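Local coordinates for protein alpha-1,2-mannosidase (Bacteroides thetaiotaomicron, PDB 2WW2) that hydrolyses alpha-mannosidic linkages with inversion of configuration, as a calcium-dependent glycoside hydrolase of family 92, at residues Arg62-Thr67 / Tyr112-Asn117. Residues are numbered along the deposited sequence; the frame is centred on the assembly and turned at random.
Sequences RGFRQT and YSVTFN
Phe64 is the bump here, and Tyr112, Val114 and Phe116 form the shallow hollow that receives its outer rim. The last three sit at every second position of strand 111-116, so all point to the same side, toward strand 60-67. Segments 63-67 and 112-116 run nearly antiparallel (161°), their axes coming no closer than 11.1 Å; this is packing across an apolar interior, as expected of the beta-sandwich N-terminal domain of GH92 enzymes. Strand 98-108 pairs with both.

Phe64 enters edge first. Its CE1 corner lies 3.8 Å from Tyr112 CE2, where the two side chains cross at about a right angle. One atom further round, Phe64 CZ rests 3.8 Å from Val114 CG1, the methyl that fills the hollow's floor between the two aromatic walls. The far wall is Phe116, whose ring arrives from the opposite direction and meets Phe64 edge against edge, CZ to CZ at 4.0 Å. Tyr112, its CG anti to the backbone N (chi1 178°), brings CD2 and CE2 within reach of Phe64 CE1, which approaches its ring obliquely. Thr122 and Leu124 of the next strand, 121-126, also touch Phe64.

No hydrogen bond joins the two segments, and all four touching residues are buried, so the direct contact between the two segments is apolar packing. The one polar group among the four side chains, the Tyr112 hydroxyl, is satisfied elsewhere: it hydrogen-bonds to Glu105 OE2. Glu105 and His102 are ligands of a bound sodium ion, which is consistent with Tyr112 acting as a second-shell residue between this apolar core and the sodium site.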
loop_
_atom_site.group_PDB
_atom_site.type_symbol
_atom_site.label_atom_id
_atom_site.label_comp_id
_atom_site.label_asym_id
_atom_site.label_seq_id
_atom_site.Cartn_x
_atom_site.Cartn_y
_atom_site.Cartn_z
ATOM N N ARG A 62 5.406 -38.644 9.015
ATOM C CA ARG A 62 6.283 -39.200 10.063
ATOM C C ARG A 62 5.541 -40.008 11.125
ATOM O O ARG A 62 6.144 -40.849 11.808
ATOM C CB ARG A 62 7.023 -38.089 10.823
ATOM C CG ARG A 62 7.776 -37.130 9.941
ATOM C CD ARG A 62 8.629 -36.201 10.791
ATOM N NE ARG A 62 9.034 -35.056 9.988
ATOM C CZ ARG A 62 10.289 -34.704 9.765
ATOM N NH1 ARG A 62 11.289 -35.405 10.293
ATOM N NH2 ARG A 62 10.535 -33.643 9.020
ATOM N N GLY A 63 4.261 -39.725 11.322
ATOM C CA GLY A 63 3.514 -40.463 12.341
ATOM C C GLY A 63 2.069 -40.025 12.470
ATOM O O GLY A 63 1.630 -39.088 11.783
ATOM N N PHE A 64 1.345 -40.700 13.361
ATOM C CA PHE A 64 -0.003 -40.308 13.721
ATOM C C PHE A 64 0.006 -40.007 15.201
ATOM O O PHE A 64 0.238 -40.886 16.009
ATOM C CB PHE A 64 -1.011 -41.398 13.345
ATOM C CG PHE A 64 -1.008 -41.682 11.879
ATOM C CD1 PHE A 64 -1.844 -40.976 11.020
ATOM C CD2 PHE A 64 -0.121 -42.618 11.346
ATOM C CE1 PHE A 64 -1.818 -41.225 9.645
ATOM C CE2 PHE A 64 -0.079 -42.871 9.986
ATOM C CZ PHE A 64 -0.936 -42.178 9.126
ATOM N N ARG A 65 -0.230 -38.743 15.527
ATOM C CA ARG A 65 -0.026 -38.240 16.879
ATOM C C ARG A 65 -1.306 -38.233 17.674
ATOM O O ARG A 65 -2.363 -37.826 17.161
ATOM C CB ARG A 65 0.457 -36.785 16.803
ATOM C CG ARG A 65 1.903 -36.603 16.340
ATOM C CD ARG A 65 2.845 -36.409 17.534
ATOM N NE ARG A 65 2.658 -35.103 18.163
ATOM C CZ ARG A 65 3.048 -33.942 17.641
ATOM N NH1 ARG A 65 3.651 -33.892 16.452
ATOM N NH2 ARG A 65 2.825 -32.820 18.319
ATOM N N GLN A 66 -1.211 -38.640 18.943
ATOM C CA GLN A 66 -2.186 -38.239 19.929
ATOM C C GLN A 66 -1.742 -36.841 20.323
ATOM O O GLN A 66 -0.613 -36.655 20.822
ATOM C CB GLN A 66 -2.145 -39.140 21.164
ATOM C CG GLN A 66 -3.037 -38.572 22.295
ATOM C CD GLN A 66 -2.842 -39.286 23.617
ATOM O OE1 GLN A 66 -1.959 -38.935 24.420
ATOM N NE2 GLN A 66 -3.674 -40.270 23.870
ATOM N N THR A 67 -2.601 -35.853 20.085
ATOM C CA THR A 67 -2.207 -34.455 20.287
ATOM C C THR A 67 -3.232 -33.695 21.124
ATOM O O THR A 67 -4.395 -34.073 21.186
ATOM C CB THR A 67 -1.987 -33.716 18.915
ATOM O OG1 THR A 67 -1.514 -32.383 19.151
ATOM C CG2 THR A 67 -3.300 -33.637 18.125
ATOM N N TYR A 112 -9.521 -40.564 9.679
ATOM C CA TYR A 112 -8.520 -40.137 8.725
ATOM C C TYR A 112 -7.907 -41.376 8.079
ATOM O O TYR A 112 -7.457 -42.294 8.778
ATOM C CB TYR A 112 -7.433 -39.325 9.440
ATOM C CG TYR A 112 -6.310 -38.881 8.510
ATOM C CD1 TYR A 112 -6.336 -37.629 7.897
ATOM C CD2 TYR A 112 -5.234 -39.722 8.241
ATOM C CE1 TYR A 112 -5.304 -37.218 7.028
ATOM C CE2 TYR A 112 -4.190 -39.322 7.389
ATOM C CZ TYR A 112 -4.233 -38.074 6.798
ATOM O OH TYR A 112 -3.216 -37.698 5.961
ATOM N N SER A 113 -7.912 -41.416 6.745
ATOM C CA SER A 113 -7.367 -42.563 6.016
ATOM C C SER A 113 -6.330 -42.049 5.001
ATOM O O SER A 113 -6.531 -41.009 4.371
ATOM C CB SER A 113 -8.495 -43.316 5.299
ATOM O OG SER A 113 -7.991 -44.382 4.498
ATOM N N VAL A 114 -5.210 -42.748 4.876
ATOM C CA VAL A 114 -4.204 -42.383 3.872
ATOM C C VAL A 114 -3.554 -43.656 3.340
ATOM O O VAL A 114 -3.392 -44.640 4.080
ATOM C CB VAL A 114 -3.160 -41.402 4.449
ATOM C CG1 VAL A 114 -2.350 -42.081 5.570
ATOM C CG2 VAL A 114 -2.227 -40.862 3.358
ATOM N N THR A 115 -3.221 -43.658 2.054
ATOM C CA THR A 115 -2.452 -44.753 1.469
ATOM C C THR A 115 -1.149 -44.160 0.977
ATOM O O THR A 115 -1.138 -43.177 0.209
ATOM C CB THR A 115 -3.215 -45.394 0.310
ATOM O OG1 THR A 115 -4.488 -45.827 0.796
ATOM C CG2 THR A 115 -2.443 -46.590 -0.290
ATOM N N PHE A 116 -0.046 -44.711 1.463
ATOM C CA PHE A 116 1.259 -44.211 1.097
ATOM C C PHE A 116 1.637 -44.640 -0.304
ATOM O O PHE A 116 0.996 -45.522 -0.891
ATOM C CB PHE A 116 2.291 -44.645 2.155
ATOM C CG PHE A 116 1.991 -44.085 3.523
ATOM C CD1 PHE A 116 2.413 -42.814 3.862
ATOM C CD2 PHE A 116 1.251 -44.822 4.452
ATOM C CE1 PHE A 116 2.134 -42.282 5.113
ATOM C CE2 PHE A 116 0.959 -44.300 5.707
ATOM C CZ PHE A 116 1.403 -43.020 6.036
ATOM N N ASN A 117 2.663 -44.007 -0.862
ATOM C CA ASN A 117 3.081 -44.352 -2.220
ATOM C C ASN A 117 3.485 -45.821 -2.329
ATOM O O ASN A 117 3.361 -46.413 -3.401
ATOM C CB ASN A 117 4.248 -43.452 -2.693
ATOM C CG ASN A 117 3.824 -42.000 -2.952
ATOM O OD1 ASN A 117 2.650 -41.629 -2.801
ATOM N ND2 ASN A 117 4.800 -41.161 -3.332
#